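Local coordinates for protein type VI secretion system component (Escherichia coli O6, PDB 2P5Z) that probably forms part of the trimeric spike of the type VI secretion apparatus, with a fold resembling the phage T4 tail proteins gp27 and gp5, at residues G35-S40 with A83-H88; V135-R140 with P422-L427; A160-M165 with D406-V411. All coordinates share one frame; numbering follows the deposited sequence.

Interaction 1 (G35-S40 with A83-H88)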
ATOM      1  N   GLY A  35      -5.120 -23.478  -6.552  1.00 44.36           N
ATOM      2  CA  GLY A  35      -5.669 -23.375  -5.201  1.00 43.45           C
ATOM      3  C   GLY A  35      -4.693 -22.819  -4.161  1.00 44.25           C
ATOM      4  O   GLY A  35      -3.484 -22.965  -4.300  1.00 41.20           O
ATOM      5  N   ARG A  36      -5.226 -22.166  -3.124  1.00 46.29           N
ATOM      6  CA  ARG A  36      -4.434 -21.639  -1.998  1.00 45.90           C
ATOM      7  C   ARG A  36      -5.151 -21.956  -0.689  1.00 44.21           C
ATOM      8  O   ARG A  36      -6.330 -21.676  -0.529  1.00 44.78           O
ATOM      9  CB  ARG A  36      -4.194 -20.131  -2.146  1.00 49.23           C
ATOM     10  CG  ARG A  36      -3.144 -19.758  -3.228  1.00 62.66           C
ATOM     11  CD  ARG A  36      -3.619 -18.674  -4.257  1.00 68.76           C
ATOM     12  NE  ARG A  36      -4.956 -18.944  -4.822  1.00 73.68           N
ATOM     13  CZ  ARG A  36      -5.447 -18.386  -5.931  1.00 71.88           C
ATOM     14  NH1 ARG A  36      -6.673 -18.686  -6.347  1.00 66.66           N
ATOM     15  NH2 ARG A  36      -4.716 -17.527  -6.622  1.00 73.28           N
ATOM     16  N   GLU A  37      -4.443 -22.609   0.214  1.00 39.39           N
ATOM     17  CA  GLU A  37      -4.923 -22.904   1.530  1.00 40.76           C
ATOM     18  C   GLU A  37      -3.837 -22.446   2.483  1.00 42.51           C
ATOM     19  O   GLU A  37      -2.651 -22.551   2.192  1.00 46.06           O
ATOM     20  CB  GLU A  37      -5.158 -24.403   1.718  1.00 40.82           C
ATOM     21  CG  GLU A  37      -6.203 -24.994   0.781  1.00 49.64           C
ATOM     22  CD  GLU A  37      -6.270 -26.523   0.803  1.00 50.56           C
ATOM     23  OE1 GLU A  37      -6.433 -27.118   1.898  1.00 55.75           O
ATOM     24  OE2 GLU A  37      -6.182 -27.127  -0.289  1.00 51.79           O
ATOM     25  N   GLN A  38      -4.260 -21.943   3.632  1.00 46.44           N
ATOM     26  CA  GLN A  38      -3.372 -21.420   4.646  1.00 45.48           C
ATOM     27  C   GLN A  38      -4.150 -21.341   5.944  1.00 44.22           C
ATOM     28  O   GLN A  38      -5.334 -21.021   5.938  1.00 47.36           O
ATOM     29  CB  GLN A  38      -2.903 -20.036   4.232  1.00 45.53           C
ATOM     30  CG  GLN A  38      -1.774 -19.456   5.042  1.00 51.34           C
ATOM     31  CD  GLN A  38      -1.526 -18.028   4.627  1.00 55.85           C
ATOM     32  OE1 GLN A  38      -2.029 -17.584   3.594  1.00 57.65           O
ATOM     33  NE2 GLN A  38      -0.783 -17.290   5.436  1.00 56.89           N
ATOM     34  N   LEU A  39      -3.483 -21.671   7.041  1.00 42.69           N
ATOM     35  CA  LEU A  39      -4.014 -21.505   8.385  1.00 38.78           C
ATOM     36  C   LEU A  39      -4.508 -20.085   8.647  1.00 40.04           C
ATOM     37  O   LEU A  39      -3.899 -19.119   8.178  1.00 36.22           O
ATOM     38  CB  LEU A  39      -2.926 -21.825   9.386  1.00 34.55           C
ATOM     39  CG  LEU A  39      -2.514 -23.290   9.432  1.00 34.66           C
ATOM     40  CD1 LEU A  39      -1.437 -23.469  10.488  1.00 30.69           C
ATOM     41  CD2 LEU A  39      -3.728 -24.163   9.741  1.00 34.45           C
ATOM     42  N   SER A  40      -5.630 -19.986   9.372  1.00 39.66           N
ATOM     43  CA  SER A  40      -6.243 -18.716   9.787  1.00 38.20           C
ATOM     44  C   SER A  40      -6.650 -17.810   8.679  1.00 38.88           C
ATOM     45  O   SER A  40      -6.697 -16.597   8.872  1.00 40.63           O
ATOM     46  CB  SER A  40      -5.366 -17.907  10.752  1.00 35.22           C
ATOM     47  OG  SER A  40      -5.342 -18.560  12.002  1.00 44.84           O
ATOM     48  N   ALA A  83     -12.086 -38.901  -4.499  1.00 76.58           N
ATOM     49  CA  ALA A  83     -12.359 -39.587  -3.247  1.00 74.41           C
ATOM     50  C   ALA A  83     -11.238 -39.359  -2.232  1.00 71.29           C
ATOM     51  O   ALA A  83     -11.364 -39.754  -1.075  1.00 73.16           O
ATOM     52  CB  ALA A  83     -12.572 -41.101  -3.494  1.00 75.10           C
ATOM     53  N   LEU A  84     -10.149 -38.728  -2.659  1.00 67.47           N
ATOM     54  CA  LEU A  84      -8.978 -38.574  -1.792  1.00 68.18           C
ATOM     55  C   LEU A  84      -9.098 -37.423  -0.793  1.00 67.30           C
ATOM     56  O   LEU A  84      -8.762 -37.586   0.381  1.00 68.52           O
ATOM     57  CB  LEU A  84      -7.690 -38.451  -2.621  1.00 70.99           C
ATOM     58  CG  LEU A  84      -6.675 -39.616  -2.665  1.00 71.96           C
ATOM     59  CD1 LEU A  84      -7.249 -40.998  -2.306  1.00 71.26           C
ATOM     60  CD2 LEU A  84      -5.958 -39.649  -4.012  1.00 72.18           C
ATOM     61  N   ARG A  85      -9.578 -36.272  -1.270  1.00 65.60           N
ATOM     62  CA  ARG A  85      -9.794 -35.073  -0.454  1.00 59.99           C
ATOM     63  C   ARG A  85     -10.778 -34.162  -1.175  1.00 58.06           C
ATOM     64  O   ARG A  85     -10.668 -33.981  -2.385  1.00 57.00           O
ATOM     65  CB  ARG A  85      -8.482 -34.316  -0.217  1.00 58.53           C
ATOM     66  CG  ARG A  85      -8.634 -33.136   0.720  1.00 59.73           C
ATOM     67  CD  ARG A  85      -7.321 -32.708   1.360  1.00 62.73           C
ATOM     68  NE  ARG A  85      -6.482 -31.865   0.509  1.00 63.27           N
ATOM     69  CZ  ARG A  85      -6.633 -30.551   0.350  1.00 64.72           C
ATOM     70  NH1 ARG A  85      -5.795 -29.889  -0.437  1.00 63.68           N
ATOM     71  NH2 ARG A  85      -7.613 -29.890   0.971  1.00 63.62           N
ATOM     72  N   THR A  86     -11.721 -33.584  -0.431  1.00 55.13           N
ATOM     73  CA  THR A  86     -12.705 -32.676  -0.998  1.00 55.06           C
ATOM     74  C   THR A  86     -12.688 -31.288  -0.329  1.00 55.86           C
ATOM     75  O   THR A  86     -12.548 -31.177   0.891  1.00 58.31           O
ATOM     76  CB  THR A  86     -14.124 -33.262  -0.870  1.00 55.82           C
ATOM     77  OG1 THR A  86     -14.055 -34.685  -0.907  1.00 58.91           O
ATOM     78  CG2 THR A  86     -15.022 -32.787  -1.999  1.00 56.74           C
ATOM     79  N   LEU A  87     -12.838 -30.236  -1.128  1.00 50.85           N
ATOM     80  CA  LEU A  87     -13.065 -28.907  -0.593  1.00 48.98           C
ATOM     81  C   LEU A  87     -14.533 -28.515  -0.737  1.00 49.46           C
ATOM     82  O   LEU A  87     -15.051 -28.434  -1.854  1.00 50.34           O
ATOM     83  CB  LEU A  87     -12.196 -27.863  -1.304  1.00 50.23           C
ATOM     84  CG  LEU A  87     -10.734 -27.702  -0.878  1.00 51.47           C
ATOM     85  CD1 LEU A  87     -10.573 -27.989   0.595  1.00 51.59           C
ATOM     86  CD2 LEU A  87      -9.828 -28.613  -1.690  1.00 52.80           C
ATOM     87  N   HIS A  88     -15.202 -28.255   0.383  1.00 47.82           N
ATOM     88  CA  HIS A  88     -16.592 -27.782   0.325  1.00 45.91           C
ATOM     89  C   HIS A  88     -16.689 -26.274   0.541  1.00 44.67           C
ATOM     90  O   HIS A  88     -15.975 -25.695   1.381  1.00 44.13           O
ATOM     91  CB  HIS A  88     -17.446 -28.492   1.354  1.00 46.29           C
ATOM     92  CG  HIS A  88     -17.617 -29.955   1.095  1.00 47.50           C
ATOM     93  ND1 HIS A  88     -18.566 -30.449   0.225  1.00 48.07           N
ATOM     94  CD2 HIS A  88     -16.974 -31.033   1.605  1.00 49.70           C
ATOM     95  CE1 HIS A  88     -18.501 -31.770   0.210  1.00 50.17           C
ATOM     96  NE2 HIS A  88     -17.541 -32.152   1.037  1.00 52.12           N
TER

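Interaction 2 (V135-R140 with P422-L427)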
ATOM      1  N   VAL A 135     -16.797 -14.241  18.533  1.00 42.42           N
ATOM      2  CA  VAL A 135     -16.604 -14.913  17.247  1.00 39.92           C
ATOM      3  C   VAL A 135     -17.790 -15.841  16.935  1.00 39.83           C
ATOM      4  O   VAL A 135     -18.421 -15.738  15.864  1.00 40.43           O
ATOM      5  CB  VAL A 135     -15.230 -15.631  17.167  1.00 42.04           C
ATOM      6  CG1 VAL A 135     -15.154 -16.504  15.928  1.00 42.68           C
ATOM      7  CG2 VAL A 135     -14.107 -14.606  17.139  1.00 38.89           C
ATOM      8  N   GLU A 136     -18.147 -16.684  17.897  1.00 39.39           N
ATOM      9  CA  GLU A 136     -19.354 -17.493  17.757  1.00 42.95           C
ATOM     10  C   GLU A 136     -20.643 -16.685  17.467  1.00 43.93           C
ATOM     11  O   GLU A 136     -21.462 -17.092  16.628  1.00 45.86           O
ATOM     12  CB  GLU A 136     -19.544 -18.407  18.959  1.00 43.53           C
ATOM     13  CG  GLU A 136     -20.701 -19.337  18.742  1.00 51.23           C
ATOM     14  CD  GLU A 136     -20.719 -20.514  19.669  1.00 56.16           C
ATOM     15  OE1 GLU A 136     -19.680 -20.773  20.317  1.00 58.73           O
ATOM     16  OE2 GLU A 136     -21.781 -21.186  19.721  1.00 55.71           O
ATOM     17  N   LYS A 137     -20.799 -15.535  18.123  1.00 44.26           N
ATOM     18  CA  LYS A 137     -21.929 -14.648  17.834  1.00 47.82           C
ATOM     19  C   LYS A 137     -21.933 -14.202  16.397  1.00 46.64           C
ATOM     20  O   LYS A 137     -22.950 -14.337  15.732  1.00 50.03           O
ATOM     21  CB  LYS A 137     -21.950 -13.412  18.734  1.00 54.28           C
ATOM     22  CG  LYS A 137     -22.549 -13.623  20.098  1.00 60.02           C
ATOM     23  CD  LYS A 137     -22.724 -12.279  20.797  1.00 66.61           C
ATOM     24  CE  LYS A 137     -24.031 -12.211  21.587  1.00 68.24           C
ATOM     25  NZ  LYS A 137     -25.131 -11.649  20.722  1.00 69.08           N
ATOM     26  N   ILE A 138     -20.799 -13.689  15.913  1.00 48.00           N
ATOM     27  CA  ILE A 138     -20.685 -13.234  14.515  1.00 46.80           C
ATOM     28  C   ILE A 138     -21.032 -14.351  13.513  1.00 44.04           C
ATOM     29  O   ILE A 138     -21.786 -14.127  12.549  1.00 39.04           O
ATOM     30  CB  ILE A 138     -19.272 -12.716  14.236  1.00 51.15           C
ATOM     31  CG1 ILE A 138     -19.005 -11.440  15.032  1.00 52.08           C
ATOM     32  CG2 ILE A 138     -19.074 -12.430  12.745  1.00 50.09           C
ATOM     33  CD1 ILE A 138     -19.021 -10.214  14.173  1.00 53.38           C
ATOM     34  N   LEU A 139     -20.508 -15.551  13.782  1.00 39.86           N
ATOM     35  CA  LEU A 139     -20.831 -16.752  13.010  1.00 43.03           C
ATOM     36  C   LEU A 139     -22.321 -17.081  13.006  1.00 47.18           C
ATOM     37  O   LEU A 139     -22.933 -17.198  11.925  1.00 46.34           O
ATOM     38  CB  LEU A 139     -20.004 -17.956  13.493  1.00 40.44           C
ATOM     39  CG  LEU A 139     -18.517 -17.798  13.118  1.00 42.04           C
ATOM     40  CD1 LEU A 139     -17.623 -18.911  13.645  1.00 42.28           C
ATOM     41  CD2 LEU A 139     -18.380 -17.662  11.612  1.00 40.15           C
ATOM     42  N   ARG A 140     -22.912 -17.176  14.202  1.00 46.02           N
ATOM     43  CA  ARG A 140     -24.319 -17.574  14.325  1.00 46.79           C
ATOM     44  C   ARG A 140     -25.341 -16.503  13.943  1.00 49.30           C
ATOM     45  O   ARG A 140     -26.325 -16.802  13.266  1.00 54.42           O
ATOM     46  CB  ARG A 140     -24.613 -18.094  15.725  1.00 46.58           C
ATOM     47  CG  ARG A 140     -23.803 -19.327  16.124  1.00 43.80           C
ATOM     48  CD  ARG A 140     -24.269 -19.772  17.460  1.00 42.12           C
ATOM     49  NE  ARG A 140     -23.650 -20.981  17.989  1.00 37.51           N
ATOM     50  CZ  ARG A 140     -24.078 -22.211  17.722  1.00 35.83           C
ATOM     51  NH1 ARG A 140     -23.467 -23.241  18.277  1.00 37.76           N
ATOM     52  NH2 ARG A 140     -25.099 -22.414  16.890  1.00 34.39           N
ATOM     53  N   PRO A 422     -28.335  -3.904  15.874  1.00 82.35           N
ATOM     54  CA  PRO A 422     -29.410  -3.754  16.861  1.00 80.59           C
ATOM     55  C   PRO A 422     -29.012  -4.168  18.273  1.00 77.13           C
ATOM     56  O   PRO A 422     -28.569  -5.299  18.493  1.00 74.68           O
ATOM     57  CB  PRO A 422     -30.497  -4.699  16.341  1.00 84.56           C
ATOM     58  CG  PRO A 422     -30.267  -4.768  14.875  1.00 86.25           C
ATOM     59  CD  PRO A 422     -28.780  -4.683  14.700  1.00 84.60           C
ATOM     60  N   GLY A 423     -29.145  -3.235  19.214  1.00 74.14           N
ATOM     61  CA  GLY A 423     -28.816  -3.482  20.620  1.00 71.69           C
ATOM     62  C   GLY A 423     -27.327  -3.528  20.896  1.00 69.42           C
ATOM     63  O   GLY A 423     -26.892  -3.947  21.974  1.00 66.83           O
ATOM     64  N   TYR A 424     -26.541  -3.100  19.914  1.00 65.57           N
ATOM     65  CA  TYR A 424     -25.103  -3.106  20.041  1.00 63.23           C
ATOM     66  C   TYR A 424     -24.566  -1.694  19.875  1.00 59.57           C
ATOM     67  O   TYR A 424     -23.394  -1.504  19.547  1.00 59.17           O
ATOM     68  CB  TYR A 424     -24.485  -4.022  18.994  1.00 61.29           C
ATOM     69  CG  TYR A 424     -24.654  -5.498  19.236  1.00 58.04           C
ATOM     70  CD1 TYR A 424     -25.561  -6.238  18.503  1.00 59.43           C
ATOM     71  CD2 TYR A 424     -23.875  -6.158  20.165  1.00 56.10           C
ATOM     72  CE1 TYR A 424     -25.703  -7.593  18.697  1.00 59.57           C
ATOM     73  CE2 TYR A 424     -24.006  -7.515  20.379  1.00 57.08           C
ATOM     74  CZ  TYR A 424     -24.917  -8.237  19.639  1.00 59.78           C
ATOM     75  OH  TYR A 424     -25.047  -9.606  19.843  1.00 59.94           O
ATOM     76  N   GLU A 425     -25.432  -0.717  20.124  1.00 57.39           N
ATOM     77  CA  GLU A 425     -25.127   0.692  19.906  1.00 57.24           C
ATOM     78  C   GLU A 425     -24.708   1.394  21.185  1.00 56.27           C
ATOM     79  O   GLU A 425     -24.443   2.590  21.174  1.00 53.51           O
ATOM     80  CB  GLU A 425     -26.341   1.440  19.338  1.00 59.74           C
ATOM     81  CG  GLU A 425     -27.264   0.627  18.433  1.00 69.72           C
ATOM     82  CD  GLU A 425     -28.406  -0.064  19.182  1.00 73.69           C
ATOM     83  OE1 GLU A 425     -28.553   0.177  20.403  1.00 75.62           O
ATOM     84  OE2 GLU A 425     -29.144  -0.857  18.544  1.00 72.78           O
ATOM     85  N   SER A 426     -24.675   0.682  22.303  1.00 55.58           N
ATOM     86  CA  SER A 426     -24.513   1.401  23.553  1.00 54.56           C
ATOM     87  C   SER A 426     -23.158   1.171  24.224  1.00 58.30           C
ATOM     88  O   SER A 426     -22.588   0.084  24.162  1.00 61.16           O
ATOM     89  CB  SER A 426     -25.726   1.186  24.473  1.00 53.08           C
ATOM     90  OG  SER A 426     -25.487   0.213  25.469  1.00 54.44           O
ATOM     91  N   LEU A 427     -22.649   2.212  24.869  1.00 60.05           N
ATOM     92  CA  LEU A 427     -21.254   2.268  25.247  1.00 61.13           C
ATOM     93  C   LEU A 427     -21.100   2.877  26.634  1.00 65.78           C
ATOM     94  O   LEU A 427     -21.663   3.938  26.909  1.00 67.56           O
ATOM     95  CB  LEU A 427     -20.534   3.134  24.214  1.00 59.17           C
ATOM     96  CG  LEU A 427     -19.045   3.046  23.892  1.00 58.32           C
ATOM     97  CD1 LEU A 427     -18.332   4.143  24.585  1.00 57.91           C
ATOM     98  CD2 LEU A 427     -18.427   1.694  24.217  1.00 60.26           C
TER

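Interaction 3 (A160-M165 with D406-V411)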
ATOM      1  N   ALA A 160     -13.506 -12.742  30.070  1.00 66.53           N
ATOM      2  CA  ALA A 160     -14.572 -11.915  29.534  1.00 66.59           C
ATOM      3  C   ALA A 160     -14.007 -10.504  29.351  1.00 64.98           C
ATOM      4  O   ALA A 160     -13.180 -10.043  30.140  1.00 61.88           O
ATOM      5  CB  ALA A 160     -15.773 -11.912  30.458  1.00 63.86           C
ATOM      6  N   ARG A 161     -14.400  -9.854  28.268  1.00 63.84           N
ATOM      7  CA  ARG A 161     -13.991  -8.488  28.027  1.00 64.36           C
ATOM      8  C   ARG A 161     -15.219  -7.647  28.260  1.00 63.02           C
ATOM      9  O   ARG A 161     -16.313  -8.019  27.862  1.00 61.96           O
ATOM     10  CB  ARG A 161     -13.534  -8.315  26.585  1.00 66.90           C
ATOM     11  CG  ARG A 161     -12.358  -9.168  26.176  1.00 68.12           C
ATOM     12  CD  ARG A 161     -11.072  -8.375  26.203  1.00 68.99           C
ATOM     13  NE  ARG A 161     -10.015  -9.076  25.482  1.00 73.54           N
ATOM     14  CZ  ARG A 161      -9.770  -8.933  24.182  1.00 71.60           C
ATOM     15  NH1 ARG A 161     -10.505  -8.106  23.450  1.00 69.29           N
ATOM     16  NH2 ARG A 161      -8.784  -9.615  23.616  1.00 70.41           N
ATOM     17  N   GLU A 162     -15.044  -6.512  28.905  1.00 62.76           N
ATOM     18  CA  GLU A 162     -16.186  -5.705  29.257  1.00 62.65           C
ATOM     19  C   GLU A 162     -16.866  -5.160  28.016  1.00 56.23           C
ATOM     20  O   GLU A 162     -18.041  -5.423  27.793  1.00 59.41           O
ATOM     21  CB  GLU A 162     -15.762  -4.575  30.186  1.00 68.47           C
ATOM     22  CG  GLU A 162     -16.920  -3.988  30.946  1.00 78.74           C
ATOM     23  CD  GLU A 162     -16.736  -2.517  31.243  1.00 82.65           C
ATOM     24  OE1 GLU A 162     -15.574  -2.072  31.425  1.00 81.26           O
ATOM     25  OE2 GLU A 162     -17.767  -1.804  31.307  1.00 85.50           O
ATOM     26  N   GLN A 163     -16.120  -4.408  27.212  1.00 50.43           N
ATOM     27  CA  GLN A 163     -16.623  -3.870  25.955  1.00 48.80           C
ATOM     28  C   GLN A 163     -15.607  -4.092  24.825  1.00 47.54           C
ATOM     29  O   GLN A 163     -14.404  -3.918  25.013  1.00 43.87           O
ATOM     30  CB  GLN A 163     -16.932  -2.374  26.072  1.00 48.04           C
ATOM     31  CG  GLN A 163     -17.914  -2.018  27.153  1.00 56.03           C
ATOM     32  CD  GLN A 163     -18.359  -0.576  27.101  1.00 54.18           C
ATOM     33  OE1 GLN A 163     -19.507  -0.288  26.766  1.00 58.84           O
ATOM     34  NE2 GLN A 163     -17.464   0.332  27.439  1.00 51.69           N
ATOM     35  N   VAL A 164     -16.097  -4.469  23.646  1.00 45.69           N
ATOM     36  CA  VAL A 164     -15.237  -4.680  22.485  1.00 45.19           C
ATOM     37  C   VAL A 164     -15.916  -4.054  21.290  1.00 43.44           C
ATOM     38  O   VAL A 164     -17.035  -4.430  20.945  1.00 46.08           O
ATOM     39  CB  VAL A 164     -14.995  -6.180  22.205  1.00 46.51           C
ATOM     40  CG1 VAL A 164     -14.381  -6.391  20.797  1.00 49.34           C
ATOM     41  CG2 VAL A 164     -14.091  -6.800  23.270  1.00 39.52           C
ATOM     42  N   MET A 165     -15.252  -3.077  20.681  1.00 40.23           N
ATOM     43  CA  MET A 165     -15.818  -2.350  19.542  1.00 42.77           C
ATOM     44  C   MET A 165     -15.394  -2.905  18.158  1.00 45.66           C
ATOM     45  O   MET A 165     -14.213  -3.167  17.907  1.00 42.48           O
ATOM     46  CB  MET A 165     -15.411  -0.875  19.623  1.00 39.11           C
ATOM     47  CG  MET A 165     -16.379   0.046  18.910  1.00 41.47           C
ATOM     48  SD  MET A 165     -15.869   1.777  18.821  1.00 41.45           S
ATOM     49  CE  MET A 165     -17.460   2.504  19.024  1.00 40.30           C
ATOM     50  N   ASP A 406     -19.312   4.262  38.996  1.00106.84           N
ATOM     51  CA  ASP A 406     -17.969   4.678  38.584  1.00106.08           C
ATOM     52  C   ASP A 406     -18.012   6.003  37.820  1.00103.21           C
ATOM     53  O   ASP A 406     -17.002   6.710  37.735  1.00101.01           O
ATOM     54  CB  ASP A 406     -17.305   3.596  37.723  1.00107.64           C
ATOM     55  CG  ASP A 406     -16.437   2.644  38.536  1.00108.60           C
ATOM     56  OD1 ASP A 406     -15.510   3.140  39.259  1.00108.89           O
ATOM     57  OD2 ASP A 406     -16.679   1.396  38.443  1.00109.42           O
ATOM     58  N   GLY A 407     -19.193   6.313  37.282  1.00101.41           N
ATOM     59  CA  GLY A 407     -19.479   7.518  36.483  1.00 99.65           C
ATOM     60  C   GLY A 407     -18.511   7.990  35.397  1.00 98.16           C
ATOM     61  O   GLY A 407     -17.797   8.962  35.636  1.00 97.94           O
ATOM     62  N   ARG A 408     -18.444   7.381  34.203  1.00 97.74           N
ATOM     63  CA  ARG A 408     -19.179   6.197  33.677  1.00 94.59           C
ATOM     64  C   ARG A 408     -20.655   6.326  33.279  1.00 90.48           C
ATOM     65  O   ARG A 408     -21.516   5.606  33.794  1.00 90.08           O
ATOM     66  CB  ARG A 408     -18.891   4.894  34.435  1.00 96.14           C
ATOM     67  CG  ARG A 408     -17.620   4.221  34.039  1.00 98.00           C
ATOM     68  CD  ARG A 408     -17.757   3.564  32.691  1.00 97.77           C
ATOM     69  NE  ARG A 408     -17.088   2.274  32.712  1.00 98.00           N
ATOM     70  CZ  ARG A 408     -17.686   1.128  33.022  1.00 96.85           C
ATOM     71  NH1 ARG A 408     -16.982   0.013  33.030  1.00 98.08           N
ATOM     72  NH2 ARG A 408     -18.977   1.093  33.324  1.00 94.95           N
ATOM     73  N   TYR A 409     -20.912   7.217  32.321  1.00 84.65           N
ATOM     74  CA  TYR A 409     -22.213   7.329  31.663  1.00 81.24           C
ATOM     75  C   TYR A 409     -22.411   6.194  30.666  1.00 79.00           C
ATOM     76  O   TYR A 409     -21.441   5.703  30.090  1.00 79.28           O
ATOM     77  CB  TYR A 409     -22.297   8.641  30.896  1.00 83.16           C
ATOM     78  CG  TYR A 409     -22.238   9.886  31.745  1.00 85.68           C
ATOM     79  CD1 TYR A 409     -21.020  10.518  32.017  1.00 85.12           C
ATOM     80  CD2 TYR A 409     -23.403  10.452  32.257  1.00 86.02           C
ATOM     81  CE1 TYR A 409     -20.964  11.672  32.790  1.00 84.59           C
ATOM     82  CE2 TYR A 409     -23.358  11.604  33.032  1.00 85.90           C
ATOM     83  CZ  TYR A 409     -22.138  12.213  33.292  1.00 85.24           C
ATOM     84  OH  TYR A 409     -22.094  13.356  34.059  1.00 86.08           O
ATOM     85  N   ARG A 410     -23.658   5.771  30.460  1.00 76.52           N
ATOM     86  CA  ARG A 410     -23.972   4.883  29.336  1.00 74.22           C
ATOM     87  C   ARG A 410     -24.421   5.724  28.159  1.00 70.65           C
ATOM     88  O   ARG A 410     -25.408   6.458  28.230  1.00 69.51           O
ATOM     89  CB  ARG A 410     -25.031   3.823  29.654  1.00 74.41           C
ATOM     90  CG  ARG A 410     -25.428   3.014  28.411  1.00 75.66           C
ATOM     91  CD  ARG A 410     -26.220   1.756  28.723  1.00 78.96           C
ATOM     92  NE  ARG A 410     -27.612   2.040  29.069  1.00 84.60           N
ATOM     93  CZ  ARG A 410     -28.601   2.194  28.188  1.00 86.37           C
ATOM     94  NH1 ARG A 410     -28.370   2.098  26.883  1.00 88.38           N
ATOM     95  NH2 ARG A 410     -29.830   2.453  28.617  1.00 86.07           N
ATOM     96  N   VAL A 411     -23.691   5.601  27.064  1.00 67.49           N
ATOM     97  CA  VAL A 411     -23.878   6.496  25.957  1.00 62.66           C
ATOM     98  C   VAL A 411     -24.291   5.714  24.711  1.00 59.34           C
ATOM     99  O   VAL A 411     -23.997   4.529  24.583  1.00 58.72           O
ATOM    100  CB  VAL A 411     -22.622   7.364  25.800  1.00 63.14           C
ATOM    101  CG1 VAL A 411     -21.693   6.853  24.700  1.00 62.39           C
ATOM    102  CG2 VAL A 411     -23.022   8.778  25.590  1.00 65.36           C
TER

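Interaction 1 (G35-S40 with A83-H88)
The carboxylate of Glu-37 and the guanidinium of Arg-85 meet in a salt bridge, the two side chains reaching each other from opposite directions. One bond does most of the work: Arg-85 NH1 donates to Glu-37 OE2 at 2.8 Å, nearly straight at 164°, entering on the syn lone pair of that oxygen, which lies at the guanidinium edge and in its plane. Arg-85 NH2 reaches the other oxygen, Glu-37 OE1, in a weak bond of 3.2 Å, and has a second weak bond back to OE2. The groups are not coplanar, their planes standing 47° apart, so this is not a coplanar bidentate pair. The Leu-87 CD2 methyl lies beside Glu-37 OE2 at 4.2 Å, a loose contact at the flank of the ion pair.

Both charged groups have further partners. The Tyr-45 hydroxyl also bonds to Glu-37 OE2, and its side chain touches Arg-85 and Leu-87. Arg-85 sends its NE to the carbonyl oxygen of Ser-320, which fixes the turn of the guanidinium. Its chain is bent at chi3 (81°), swinging the terminal nitrogens toward the glutamate. The carboxylate belongs to a buried residue, and with arginine and hydroxyl both on OE2 it is probably kept ionised.

Strand 29-38 and strand 85-99 are not neighbours; antiparallel strands 44-51 and 104-111 link them in pairing order. A side-chain bridge between such strands, with Tyr-45 on an intervening one, is consistent with the inside of a curled beta barrel, as in the phage baseplate hub family.

Interaction 2 (V135-R140 with P422-L427)
Lys-137 on helix 131-140 and Tyr-424, in the loop leading to strand 426-429, cross at a slant, and their ends carry the whole contact. The lysine approaches the tyrosine at the ring edge, with NZ close to the ring plane; it does not lie over a face. The lysine CE is 3.3 Å from Tyr-424 OH and its CD 3.7 Å from the same oxygen, so the end of the methylene chain flanks the hydroxyl. NZ itself is modelled 2.2 Å from Tyr-424 OH, too short to be sound; the detail of this approach is doubtful, and no bond should be read into it.

The lysine leaves the helix with CG anti to its carbonyl carbon (chi1 -82°), and bends at chi3 and chi4 carry NZ out from the helix to the tyrosine hydroxyl. NZ makes its salt bridge with Glu-141 OE1, and Tyr-424 also touches Glu-141. Tyr-424 also meets the ring of Tyr-126, with the planes at about 50°, and its backbone bonds to Ile-125, so strand 124-127 helps to place the ring.

Each segment also carries a polar bond of its own. One turn apart on the helix, Arg-140 NE donates to Glu-136 OE2 at 2.6 Å, in the guanidinium plane and on the anti lone pair. In the loop, the Gly-423 backbone N donates to Glu-425 OE2, tying the turn locally.

A lysine, a phenol and a carboxylate thus gather at the surface where the hub-like and OB-like parts meet. The sound polar pair here is Lys-137 with Glu-141, which would probably keep the amino group charged, whereas the closeness of NZ to the hydroxyl carries no bond.

Interaction 3 (A160-M165 with D406-V411)
Arg-408 NH1 sits against the carboxylate of Glu-162, 2.6 Å from OE2 and 3.0 Å from OE1, in a salt bridge between two side chains arriving from opposite directions. The carboxylate and guanidinium planes are 26° apart, and a single nitrogen is set close to both oxygens; NH2 lies farther off, 3.7 Å from Glu-162 OE2. That second nitrogen has its own anionic partner, Asp-404 OD2, so the guanidinium is shared between two carboxylates.

Glu-162 stands where the chain turns a corner, and with CG anti to the backbone nitrogen (chi1 -161°) its chain runs out toward the arginine. Its strand pairs antiparallel with strand 124-127 in the hub-like part. Arg-408 comes just before strand 409-412, which lies between strands 426-429 and 387-391 in the five-stranded antiparallel sheet of the OB-like part.

The Arg-408 side chain bends at chi2 and chi3 while resting on Trp-428. Next to the bridge, the Gln-163 side chain reaches strand 426-429: its OE1 accepts a hydrogen bond from the backbone N of Trp-428, and it touches Leu-427.

How the interactions relate
Interaction 1 is the partly buried one and stays within the hub-like part, joining two strands that are not neighbours. Interactions 2 and 3 are surface contacts about 30 and 41 Å from it, centre to centre, and each joins the hub-like part to the OB-like part. Those two lie about 15 Å apart between centres, and their OB-side segments reach one sheet: the backbone of 422-427 pairs with that of 406-411, Leu-427 O lying 2.6 Å from Val-411 N in a probable hydrogen bond. The chemistry of the three differs: interaction 1 has a defined ion pair backed by a tyrosine, interaction 3 a salt bridge at the surface between the two parts, and interaction 2 a less certain lysine–tyrosine approach.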